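Local coordinates for peptidoglycan synthetase penicillin-binding protein 3 (Bifidobacterium adolescentis, PDB 4YE5) that probably binds penicillin and is thought to act as a transpeptidase that cross-links peptidoglycan during cell-wall synthesis, at residues T51-P56 and Y141-N146; Q60-T65 and A88-R93; A92-P97 and L134-I139; V189-N194 and T202-K207. All blocks are in the same frame, centred on the assembly; numbering follows the deposited sequence.

Interaction 1 of 4, residues T51-P56 and Y141-N146; sequences TIIGNP and YAELSN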
loop_
_atom_site.group_PDB
_atom_site.type_symbol
_atom_site.label_atom_id
_atom_site.label_comp_id
_atom_site.label_asym_id
_atom_site.label_seq_id
_atom_site.Cartn_x
_atom_site.Cartn_y
_atom_site.Cartn_z
ATOM N N THR A 51 22.456 7.527 -21.253
ATOM C CA THR A 51 23.855 7.256 -21.543
ATOM C C THR A 51 23.984 7.064 -23.053
ATOM O O THR A 51 23.217 6.300 -23.654
ATOM C CB THR A 51 24.368 6.015 -20.789
ATOM O OG1 THR A 51 24.164 6.201 -19.380
ATOM C CG2 THR A 51 25.846 5.830 -21.033
ATOM N N ILE A 52 24.919 7.779 -23.672
ATOM C CA ILE A 52 25.127 7.659 -25.114
ATOM C C ILE A 52 26.190 6.601 -25.374
ATOM O O ILE A 52 27.317 6.696 -24.871
ATOM C CB ILE A 52 25.534 9.001 -25.754
ATOM C CG1 ILE A 52 24.442 10.057 -25.525
ATOM C CG2 ILE A 52 25.823 8.832 -27.269
ATOM C CD1 ILE A 52 23.047 9.603 -25.969
ATOM N N ILE A 53 25.811 5.586 -26.147
ATOM C CA ILE A 53 26.663 4.434 -26.413
ATOM C C ILE A 53 27.103 4.412 -27.870
ATOM O O ILE A 53 26.298 4.657 -28.766
ATOM C CB ILE A 53 25.899 3.109 -26.124
ATOM C CG1 ILE A 53 25.376 3.076 -24.676
ATOM C CG2 ILE A 53 26.779 1.889 -26.427
ATOM C CD1 ILE A 53 26.474 3.185 -23.607
ATOM N N GLY A 54 28.376 4.112 -28.108
ATOM C CA GLY A 54 28.852 3.848 -29.456
ATOM C C GLY A 54 29.175 2.375 -29.686
ATOM O O GLY A 54 29.502 1.637 -28.750
ATOM N N ASN A 55 29.054 1.946 -30.939
ATOM C CA ASN A 55 29.471 0.619 -31.382
ATOM C C ASN A 55 30.730 0.764 -32.247
ATOM O O ASN A 55 30.645 1.055 -33.446
ATOM C CB ASN A 55 28.337 -0.038 -32.177
ATOM C CG ASN A 55 28.671 -1.452 -32.659
ATOM O OD1 ASN A 55 29.819 -1.779 -32.941
ATOM N ND2 ASN A 55 27.645 -2.295 -32.765
ATOM N N PRO A 56 31.908 0.539 -31.641
ATOM C CA PRO A 56 33.189 0.789 -32.318
ATOM C C PRO A 56 33.323 0.103 -33.675
ATOM O O PRO A 56 33.726 0.737 -34.644
ATOM C CB PRO A 56 34.221 0.259 -31.321
ATOM C CG PRO A 56 33.535 0.405 -29.977
ATOM C CD PRO A 56 32.095 0.062 -30.254
ATOM N N TYR A 141 23.660 5.035 -29.991
ATOM C CA TYR A 141 22.312 4.994 -29.429
ATOM C C TYR A 141 22.287 5.451 -27.975
ATOM O O TYR A 141 23.330 5.547 -27.298
ATOM C CB TYR A 141 21.677 3.602 -29.572
ATOM C CG TYR A 141 22.472 2.480 -28.931
ATOM C CD1 TYR A 141 23.487 1.839 -29.634
ATOM C CD2 TYR A 141 22.192 2.052 -27.628
ATOM C CE1 TYR A 141 24.216 0.809 -29.063
ATOM C CE2 TYR A 141 22.921 1.012 -27.045
ATOM C CZ TYR A 141 23.929 0.398 -27.771
ATOM O OH TYR A 141 24.654 -0.629 -27.217
ATOM N N ALA A 142 21.082 5.743 -27.510
ATOM C CA ALA A 142 20.866 6.278 -26.177
ATOM C C ALA A 142 20.279 5.215 -25.247
ATOM O O ALA A 142 19.312 4.541 -25.597
ATOM C CB ALA A 142 19.935 7.465 -26.264
ATOM N N GLU A 143 20.858 5.074 -24.057
ATOM C CA GLU A 143 20.293 4.183 -23.044
ATOM C C GLU A 143 19.680 5.004 -21.910
ATOM O O GLU A 143 20.382 5.734 -21.222
ATOM C CB GLU A 143 21.344 3.194 -22.510
ATOM C CG GLU A 143 21.468 1.927 -23.366
ATOM C CD GLU A 143 22.548 0.947 -22.888
ATOM O OE1 GLU A 143 23.347 1.305 -21.988
ATOM O OE2 GLU A 143 22.594 -0.188 -23.431
ATOM N N LEU A 144 18.365 4.898 -21.752
ATOM C CA LEU A 144 17.624 5.643 -20.736
ATOM C C LEU A 144 18.040 5.239 -19.317
ATOM O O LEU A 144 18.093 4.056 -19.000
ATOM C CB LEU A 144 16.124 5.419 -20.928
ATOM C CG LEU A 144 15.215 5.984 -19.838
ATOM C CD1 LEU A 144 15.192 7.499 -19.909
ATOM C CD2 LEU A 144 13.797 5.401 -19.957
ATOM N N SER A 145 18.356 6.222 -18.477
ATOM C CA SER A 145 18.796 5.939 -17.113
ATOM C C SER A 145 17.568 5.625 -16.262
ATOM O O SER A 145 16.441 5.981 -16.624
ATOM C CB SER A 145 19.527 7.132 -16.487
ATOM O OG SER A 145 18.858 7.463 -15.251
ATOM N N ASN A 146 17.774 4.986 -15.117
ATOM C CA ASN A 146 16.617 4.553 -14.321
ATOM C C ASN A 146 16.518 5.162 -12.941
ATOM O O ASN A 146 15.844 4.608 -12.055
ATOM C CB ASN A 146 16.568 3.034 -14.212
ATOM C CG ASN A 146 16.397 2.373 -15.557
ATOM O OD1 ASN A 146 15.317 2.409 -16.147
ATOM N ND2 ASN A 146 17.468 1.775 -16.058
#
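T51, I52 and I53 pair with E143, A142 and Y141 in an antiparallel sheet of the region assigned to the penicillin-binding-protein dimerisation family, where strand 50-54 is central and strand 140-144 lies at one edge. Four backbone hydrogen bonds hold the ladder. T51 and E143 exchange two, T51 N to E143 O and E143 N to T51 O, both 2.7 Å; I53 N gives a nearly straight bond to Y141 O (2.7 Å, 176° at the hydrogen), and Y141 N returns one to I53 O. Between these pairs, I52 and A142 form the non-hydrogen-bonded pair, flanked by CA-H...O contacts from A142 CA to T51 O and from I52 CA to Y141 O. Apolar contacts occupy both faces. On the I52 face, CD1 of I52 reaches A142 CB at 3.8 Å, and V123 of the other neighbouring strand, 117-123, also packs against I52. On the opposite face, CG of Y141 sits between its backbone N and carbonyl carbon (chi1 58°), and the ring lies beneath I53: I53 CB stands over the ring face in a CH-pi contact, 3.9 Å from the centroid and 18° off the normal. V118 and Y116 also touch I53. The extended E143 side chain brings OE1 beside I53 CG1, while at the phenol end of Y141 the methyl I53 CG2 comes to 3.5 Å from CZ and 3.4 Å from OH.

Interaction 2 of 4, residues Q60-T65 and A88-R93; sequences QAFIPT and AAAVAR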
loop_
_atom_site.group_PDB
_atom_site.type_symbol
_atom_site.label_atom_id
_atom_site.label_comp_id
_atom_site.label_asym_id
_atom_site.label_seq_id
_atom_site.Cartn_x
_atom_site.Cartn_y
_atom_site.Cartn_z
ATOM N N GLN A 60 33.628 1.933 -37.276
ATOM C CA GLN A 60 34.800 1.750 -38.144
ATOM C C GLN A 60 34.391 1.407 -39.562
ATOM O O GLN A 60 35.073 1.781 -40.500
ATOM C CB GLN A 60 35.739 0.676 -37.558
ATOM C CG GLN A 60 36.382 1.119 -36.247
ATOM C CD GLN A 60 36.886 -0.032 -35.397
ATOM O OE1 GLN A 60 37.350 -1.053 -35.913
ATOM N NE2 GLN A 60 36.794 0.129 -34.080
ATOM N N ALA A 61 33.261 0.714 -39.715
ATOM C CA ALA A 61 32.713 0.398 -41.041
ATOM C C ALA A 61 31.975 1.579 -41.689
ATOM O O ALA A 61 31.610 1.519 -42.866
ATOM C CB ALA A 61 31.766 -0.827 -40.935
ATOM N N PHE A 62 31.742 2.648 -40.925
ATOM C CA PHE A 62 30.908 3.773 -41.391
ATOM C C PHE A 62 31.515 4.531 -42.569
ATOM O O PHE A 62 32.691 4.880 -42.559
ATOM C CB PHE A 62 30.587 4.734 -40.218
ATOM C CG PHE A 62 29.785 5.963 -40.613
ATOM C CD1 PHE A 62 28.455 5.849 -41.026
ATOM C CD2 PHE A 62 30.352 7.234 -40.533
ATOM C CE1 PHE A 62 27.704 6.996 -41.368
ATOM C CE2 PHE A 62 29.616 8.389 -40.877
ATOM C CZ PHE A 62 28.294 8.268 -41.300
ATOM N N ILE A 63 30.705 4.773 -43.596
ATOM C CA ILE A 63 31.093 5.650 -44.698
ATOM C C ILE A 63 30.028 6.732 -44.862
ATOM O O ILE A 63 28.893 6.413 -45.189
ATOM C CB ILE A 63 31.214 4.884 -46.039
ATOM C CG1 ILE A 63 32.215 3.735 -45.912
ATOM C CG2 ILE A 63 31.645 5.834 -47.168
ATOM C CD1 ILE A 63 32.257 2.830 -47.121
ATOM N N PRO A 64 30.383 8.007 -44.610
ATOM C CA PRO A 64 29.354 9.060 -44.643
ATOM C C PRO A 64 28.862 9.328 -46.072
ATOM O O PRO A 64 29.619 9.261 -47.033
ATOM C CB PRO A 64 30.083 10.297 -44.095
ATOM C CG PRO A 64 31.555 10.035 -44.462
ATOM C CD PRO A 64 31.721 8.539 -44.278
ATOM N N THR A 65 27.575 9.634 -46.172
ATOM C CA THR A 65 26.925 9.917 -47.439
ATOM C C THR A 65 27.041 11.396 -47.785
ATOM O O THR A 65 26.723 12.259 -46.971
ATOM C CB THR A 65 25.438 9.524 -47.352
ATOM O OG1 THR A 65 25.348 8.100 -47.195
ATOM C CG2 THR A 65 24.671 9.953 -48.611
ATOM N N ALA A 88 35.678 5.631 -37.687
ATOM C CA ALA A 88 35.631 6.241 -36.350
ATOM C C ALA A 88 35.842 7.734 -36.430
ATOM O O ALA A 88 35.183 8.511 -35.721
ATOM C CB ALA A 88 36.686 5.629 -35.430
ATOM N N ALA A 89 36.763 8.127 -37.302
ATOM C CA ALA A 89 37.079 9.531 -37.483
ATOM C C ALA A 89 35.830 10.285 -37.937
ATOM O O ALA A 89 35.539 11.356 -37.423
ATOM C CB ALA A 89 38.223 9.703 -38.469
ATOM N N ALA A 90 35.077 9.718 -38.879
ATOM C CA ALA A 90 33.864 10.383 -39.365
ATOM C C ALA A 90 32.773 10.467 -38.292
ATOM O O ALA A 90 32.146 11.519 -38.110
ATOM C CB ALA A 90 33.330 9.681 -40.627
ATOM N N VAL A 91 32.549 9.367 -37.576
ATOM C CA VAL A 91 31.555 9.362 -36.518
ATOM C C VAL A 91 31.933 10.377 -35.446
ATOM O O VAL A 91 31.070 11.111 -34.939
ATOM C CB VAL A 91 31.380 7.962 -35.856
ATOM C CG1 VAL A 91 30.311 8.018 -34.732
ATOM C CG2 VAL A 91 31.013 6.904 -36.900
ATOM N N ALA A 92 33.220 10.425 -35.106
ATOM C CA ALA A 92 33.685 11.325 -34.049
ATOM C C ALA A 92 33.451 12.791 -34.422
ATOM O O ALA A 92 33.001 13.576 -33.598
ATOM C CB ALA A 92 35.180 11.072 -33.712
ATOM N N ARG A 93 33.743 13.143 -35.673
ATOM C CA ARG A 93 33.555 14.514 -36.158
ATOM C C ARG A 93 32.101 14.948 -36.115
ATOM O O ARG A 93 31.786 16.096 -35.790
ATOM C CB ARG A 93 34.060 14.651 -37.591
ATOM C CG ARG A 93 35.454 15.171 -37.680
ATOM C CD ARG A 93 35.932 15.242 -39.108
ATOM N NE ARG A 93 37.372 15.469 -39.137
ATOM C CZ ARG A 93 38.086 15.620 -40.244
ATOM N NH1 ARG A 93 37.507 15.568 -41.448
ATOM N NH2 ARG A 93 39.381 15.825 -40.144
#
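F62 and P64, in the loop that follows helix 56-61, pack on A90 and V91 of helix 87-99: a loop-on-helix contact within the region assigned to the dimerisation family, made by apolar side chains without a hydrogen bond between the two segments. The F62 ring makes the closest side-chain contacts. CG of F62 is anti to the backbone N (chi1 177°); CB points toward the helix, and the CD2-CE2 side of the ring does the touching. The methyl A90 CB sits at the ring edge, near its plane, 3.9 Å from both F62 CD2 and F62 CE2. V91 offers one branch, CG2, which approaches obliquely and comes to 3.7 Å from F62 CD2 while also lying beside CB and CG of the same phenylalanine. P64 adds a looser touch, its CD 4.2 Å from A90 CB; within the loop, P64 N stands over one face of the F62 ring, offset toward the rim. At the other end, Q60 and A88 meet through backbone, Q60 CA lying 4.0 Å from A88 N, while the Q60 amide gives NE2 to the carbonyls of L110 and I112. H76 meets F62 edge-to-face, and a backbone hydrogen bond links F62 with G87. The aromatic ring thus lies between helix 87-99 and the loop preceding strand 140-144, whose I139 also packs on it, just beyond the last turn of helix 56-61.

Interaction 3 of 4, residues A92-P97 and L134-I139; sequences ARLLAP and LNLGGI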
loop_
_atom_site.group_PDB
_atom_site.type_symbol
_atom_site.label_atom_id
_atom_site.label_comp_id
_atom_site.label_asym_id
_atom_site.label_seq_id
_atom_site.Cartn_x
_atom_site.Cartn_y
_atom_site.Cartn_z
ATOM N N ALA A 92 33.220 10.425 -35.106
ATOM C CA ALA A 92 33.685 11.325 -34.049
ATOM C C ALA A 92 33.451 12.791 -34.422
ATOM O O ALA A 92 33.001 13.576 -33.598
ATOM C CB ALA A 92 35.180 11.072 -33.712
ATOM N N ARG A 93 33.743 13.143 -35.673
ATOM C CA ARG A 93 33.555 14.514 -36.158
ATOM C C ARG A 93 32.101 14.948 -36.115
ATOM O O ARG A 93 31.786 16.096 -35.790
ATOM C CB ARG A 93 34.060 14.651 -37.591
ATOM C CG ARG A 93 35.454 15.171 -37.680
ATOM C CD ARG A 93 35.932 15.242 -39.108
ATOM N NE ARG A 93 37.372 15.469 -39.137
ATOM C CZ ARG A 93 38.086 15.620 -40.244
ATOM N NH1 ARG A 93 37.507 15.568 -41.448
ATOM N NH2 ARG A 93 39.381 15.825 -40.144
ATOM N N LEU A 94 31.212 14.034 -36.480
ATOM C CA LEU A 94 29.785 14.322 -36.445
ATOM C C LEU A 94 29.314 14.510 -35.008
ATOM O O LEU A 94 28.522 15.404 -34.705
ATOM C CB LEU A 94 29.001 13.201 -37.149
ATOM C CG LEU A 94 29.127 13.155 -38.672
ATOM C CD1 LEU A 94 28.666 11.810 -39.234
ATOM C CD2 LEU A 94 28.333 14.311 -39.318
ATOM N N LEU A 95 29.822 13.675 -34.113
ATOM C CA LEU A 95 29.343 13.641 -32.733
ATOM C C LEU A 95 29.904 14.760 -31.879
ATOM O O LEU A 95 29.230 15.241 -30.965
ATOM C CB LEU A 95 29.755 12.336 -32.055
ATOM C CG LEU A 95 28.910 11.095 -32.235
ATOM C CD1 LEU A 95 29.579 9.934 -31.493
ATOM C CD2 LEU A 95 27.536 11.382 -31.685
ATOM N N ALA A 96 31.157 15.117 -32.138
ATOM C CA ALA A 96 31.901 16.027 -31.253
ATOM C C ALA A 96 31.161 17.317 -30.852
ATOM O O ALA A 96 31.037 17.604 -29.655
ATOM C CB ALA A 96 33.302 16.329 -31.830
ATOM N N PRO A 97 30.644 18.086 -31.833
ATOM C CA PRO A 97 29.939 19.318 -31.434
ATOM C C PRO A 97 28.631 19.074 -30.696
ATOM O O PRO A 97 28.188 19.926 -29.921
ATOM C CB PRO A 97 29.651 20.010 -32.772
ATOM C CG PRO A 97 29.707 18.932 -33.787
ATOM C CD PRO A 97 30.745 17.971 -33.302
ATOM N N LEU A 134 21.765 13.065 -36.471
ATOM C CA LEU A 134 23.053 12.906 -37.150
ATOM C C LEU A 134 23.060 11.758 -38.157
ATOM O O LEU A 134 24.061 11.554 -38.853
ATOM C CB LEU A 134 24.184 12.711 -36.132
ATOM C CG LEU A 134 24.433 13.864 -35.148
ATOM C CD1 LEU A 134 25.381 13.431 -34.044
ATOM C CD2 LEU A 134 24.960 15.116 -35.876
ATOM N N ASN A 135 21.956 11.010 -38.236
ATOM C CA ASN A 135 21.834 9.880 -39.179
ATOM C C ASN A 135 22.924 8.812 -38.961
ATOM O O ASN A 135 23.519 8.302 -39.923
ATOM C CB ASN A 135 21.859 10.353 -40.644
ATOM C CG ASN A 135 20.626 11.164 -41.024
ATOM O OD1 ASN A 135 19.539 10.963 -40.476
ATOM N ND2 ASN A 135 20.792 12.092 -41.968
ATOM N N LEU A 136 23.163 8.514 -37.688
ATOM C CA LEU A 136 24.085 7.475 -37.225
ATOM C C LEU A 136 23.348 6.368 -36.460
ATOM O O LEU A 136 23.881 5.845 -35.474
ATOM C CB LEU A 136 25.082 8.077 -36.222
ATOM C CG LEU A 136 26.037 9.187 -36.659
ATOM C CD1 LEU A 136 26.629 9.857 -35.416
ATOM C CD2 LEU A 136 27.119 8.641 -37.600
ATOM N N GLY A 137 22.123 6.023 -36.852
ATOM C CA GLY A 137 21.380 5.023 -36.079
ATOM C C GLY A 137 22.012 3.663 -36.282
ATOM O O GLY A 137 22.499 3.356 -37.363
ATOM N N GLY A 138 22.016 2.845 -35.244
ATOM C CA GLY A 138 22.774 1.618 -35.275
ATOM C C GLY A 138 24.126 1.858 -34.629
ATOM O O GLY A 138 24.529 1.120 -33.741
ATOM N N ILE A 139 24.820 2.912 -35.052
ATOM C CA ILE A 139 26.199 3.124 -34.598
ATOM C C ILE A 139 26.247 3.775 -33.226
ATOM O O ILE A 139 27.038 3.394 -32.368
ATOM C CB ILE A 139 26.991 3.965 -35.601
ATOM C CG1 ILE A 139 26.928 3.288 -36.973
ATOM C CG2 ILE A 139 28.448 4.170 -35.116
ATOM C CD1 ILE A 139 27.486 4.111 -38.072
#
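L94 and L134 bring their CA atoms to 6.9 Å where a turn of helix 87-99 meets the irregular segment 134-139, and no hydrogen bond joins the two backbones. Four leucine side chains make the contact. L134 CB is directed at the helix, and both its methyls lie against the L94 carbonyl, with CD1 and CD2 each 3.8 Å from L94 O. CD1 also meets L95 CD2 at 3.8 Å, the two side chains crossing at about a right angle. L136 divides its branches between the two helix residues: CD2 touches L94 CD1 at 3.9 Å, while CD1 lies 4.1 Å from L95 CG and as far from L95 CD2. In L95, CG lies anti to the carbonyl carbon (chi1 -84°), from where the isobutyl end extends to L134 and L136. L106 of helix 103-109 packs on L95, and V83 on L94. N135, with positive phi after helix 125-132, gives its ND2 to C75 O and accepts from H76 NE2 at its carbonyl. The arrangement is a largely buried leucine cluster of the kind that packs a helix against a loop, L134 being partly exposed; it joins helix 87-99 to the connection between helix 125-132 and strand 140-144.

Interaction 4 of 4, residues V189-N194 and T202-K207; sequences VYQQGN and TMTESK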
loop_
_atom_site.group_PDB
_atom_site.type_symbol
_atom_site.label_atom_id
_atom_site.label_comp_id
_atom_site.label_asym_id
_atom_site.label_seq_id
_atom_site.Cartn_x
_atom_site.Cartn_y
_atom_site.Cartn_z
ATOM N N VAL A 189 15.386 -1.503 -35.915
ATOM C CA VAL A 189 16.287 -2.470 -36.511
ATOM C C VAL A 189 17.021 -1.817 -37.673
ATOM O O VAL A 189 16.398 -1.192 -38.525
ATOM C CB VAL A 189 15.512 -3.705 -36.984
ATOM C CG1 VAL A 189 16.453 -4.730 -37.574
ATOM C CG2 VAL A 189 14.726 -4.304 -35.813
ATOM N N TYR A 190 18.344 -1.936 -37.697
ATOM C CA TYR A 190 19.148 -1.292 -38.736
ATOM C C TYR A 190 19.870 -2.326 -39.580
ATOM O O TYR A 190 20.367 -3.298 -39.042
ATOM C CB TYR A 190 20.190 -0.387 -38.088
ATOM C CG TYR A 190 19.583 0.801 -37.406
ATOM C CD1 TYR A 190 19.313 1.966 -38.120
ATOM C CD2 TYR A 190 19.265 0.763 -36.046
ATOM C CE1 TYR A 190 18.737 3.059 -37.499
ATOM C CE2 TYR A 190 18.704 1.861 -35.417
ATOM C CZ TYR A 190 18.438 2.996 -36.155
ATOM O OH TYR A 190 17.866 4.073 -35.541
ATOM N N GLN A 191 19.949 -2.117 -40.892
ATOM C CA GLN A 191 20.822 -2.958 -41.693
ATOM C C GLN A 191 22.186 -2.291 -41.712
ATOM O O GLN A 191 22.357 -1.250 -42.335
ATOM C CB GLN A 191 20.295 -3.114 -43.118
ATOM C CG GLN A 191 18.840 -3.523 -43.209
ATOM C CD GLN A 191 18.541 -4.863 -42.557
ATOM O OE1 GLN A 191 17.604 -4.985 -41.757
ATOM N NE2 GLN A 191 19.321 -5.881 -42.909
ATOM N N GLN A 192 23.157 -2.865 -41.014
ATOM C CA GLN A 192 24.462 -2.218 -40.946
ATOM C C GLN A 192 25.445 -2.874 -41.896
ATOM O O GLN A 192 26.484 -2.298 -42.217
ATOM C CB GLN A 192 25.019 -2.164 -39.517
ATOM C CG GLN A 192 24.371 -1.109 -38.595
ATOM C CD GLN A 192 24.453 0.353 -39.112
ATOM O OE1 GLN A 192 23.622 1.184 -38.732
ATOM N NE2 GLN A 192 25.450 0.664 -39.966
ATOM N N GLY A 193 25.104 -4.073 -42.354
ATOM C CA GLY A 193 25.926 -4.760 -43.327
ATOM C C GLY A 193 25.616 -4.319 -44.751
ATOM O O GLY A 193 25.026 -3.255 -44.967
ATOM N N ASN A 194 26.019 -5.144 -45.715
ATOM C CA ASN A 194 25.711 -4.918 -47.118
ATOM C C ASN A 194 24.957 -6.101 -47.694
ATOM O O ASN A 194 25.554 -6.999 -48.279
ATOM C CB ASN A 194 26.990 -4.703 -47.924
ATOM C CG ASN A 194 27.011 -3.364 -48.633
ATOM O OD1 ASN A 194 26.316 -3.168 -49.637
ATOM N ND2 ASN A 194 27.803 -2.426 -48.108
ATOM N N THR A 202 20.500 1.726 -43.062
ATOM C CA THR A 202 19.051 1.850 -43.250
ATOM C C THR A 202 18.245 1.247 -42.092
ATOM O O THR A 202 18.441 0.091 -41.724
ATOM C CB THR A 202 18.600 1.173 -44.545
ATOM O OG1 THR A 202 19.313 1.743 -45.661
ATOM C CG2 THR A 202 17.073 1.340 -44.732
HETATM N N MSE A 203 17.335 2.033 -41.530
HETATM C CA MSE A 203 16.413 1.504 -40.525
HETATM C C MSE A 203 15.243 0.785 -41.215
HETATM O O MSE A 203 14.412 1.430 -41.852
HETATM C CB MSE A 203 15.893 2.631 -39.634
HETATM C CG MSE A 203 15.161 2.111 -38.403
HETATM SE SE MSE A 203 14.239 3.515 -37.398
HETATM C CE MSE A 203 15.522 4.962 -37.505
ATOM N N THR A 204 15.168 -0.538 -41.100
ATOM C CA THR A 204 14.142 -1.277 -41.851
ATOM C C THR A 204 12.868 -1.563 -41.079
ATOM O O THR A 204 11.838 -1.899 -41.664
ATOM C CB THR A 204 14.676 -2.592 -42.384
ATOM O OG1 THR A 204 15.304 -3.303 -41.310
ATOM C CG2 THR A 204 15.682 -2.317 -43.491
ATOM N N GLU A 205 12.932 -1.450 -39.760
ATOM C CA GLU A 205 11.706 -1.508 -38.984
ATOM C C GLU A 205 11.870 -0.813 -37.650
ATOM O O GLU A 205 12.986 -0.661 -37.128
ATOM C CB GLU A 205 11.192 -2.948 -38.815
ATOM C CG GLU A 205 12.159 -3.914 -38.168
ATOM C CD GLU A 205 11.585 -5.326 -38.010
ATOM O OE1 GLU A 205 12.123 -6.256 -38.656
ATOM O OE2 GLU A 205 10.611 -5.510 -37.238
ATOM N N SER A 206 10.751 -0.350 -37.121
ATOM C CA SER A 206 10.765 0.236 -35.808
ATOM C C SER A 206 9.404 0.037 -35.181
ATOM O O SER A 206 8.401 -0.144 -35.876
ATOM C CB SER A 206 11.133 1.721 -35.858
ATOM O OG SER A 206 10.069 2.501 -36.371
ATOM N N LYS A 207 9.396 0.055 -33.857
ATOM C CA LYS A 207 8.179 -0.037 -33.079
ATOM C C LYS A 207 8.359 0.951 -31.937
ATOM O O LYS A 207 9.353 0.890 -31.228
ATOM C CB LYS A 207 8.011 -1.457 -32.538
ATOM C CG LYS A 207 6.769 -1.648 -31.657
ATOM C CD LYS A 207 6.718 -3.059 -31.123
ATOM C CE LYS A 207 5.562 -3.263 -30.160
ATOM N NZ LYS A 207 5.534 -4.672 -29.684
#
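The beta hairpin of strands 186-191 and 202-207 carries a beta bulge here: V189 pairs with E205, but its next neighbour Y190 pairs with M203, leaving T204 as the extra residue. V189 is gripped at both backbone ends, its N giving a bond to E205 O (2.8 Å) and its O accepting from T204 N, a more bent bond of 142° at the hydrogen. Q191 N bonds to T202 O at 2.8 Å. On one face the selenomethionine M203 lies alongside Y190, both side chains pointing the same way. M203 CG is anti to the backbone N (chi1 -168°) and stands over the ring face, offset toward the rim, in a CH-pi contact 4.2 Å from the centroid. SE approaches obliquely in a Met-aromatic contact, and the terminal CE comes to 3.2 Å from Y190 OH, whose hydrogen-bond partner is Q188 OE1. On the other face, V189 CG2 packs beside E205 CG at 3.5 Å. The Q191 and T204 side chains cross at about a right angle: T204 OG1 donates to a lone pair of Q191 OE1 in the amide plane (2.9 Å), and T204 CG2 touches Q191 CG at 3.4 Å. Strand 23-28 flanks strand 186-191 on its other side, so the bulged hairpin forms two strands of a three-stranded antiparallel sheet with strand 202-207 at one edge and 23-28 at the other.

How the interactions relate
Strand 50-54 runs into helix 56-61 and then the loop of interaction 2, which closes a short loop on helix 87-99. The same helix, a turn further on, opens interaction 3, the two contacts sharing A92 and R93 and touching through F62 with L94, L136 and I139. Interaction 3 closes at 134-139, just before strand 140-144 returns to strand 50-54 in interaction 1, so that interactions 2 and 3 are both nested inside its loop; where interactions 1 and 3 meet, N55 N probably bonds to I139 O. Interaction 4 follows in series as a local hairpin, its Y190 packing on G137 and G138 and so joining the sheet of strands 23-28, 186-191 and 202-207 to the loop before strand 140-144.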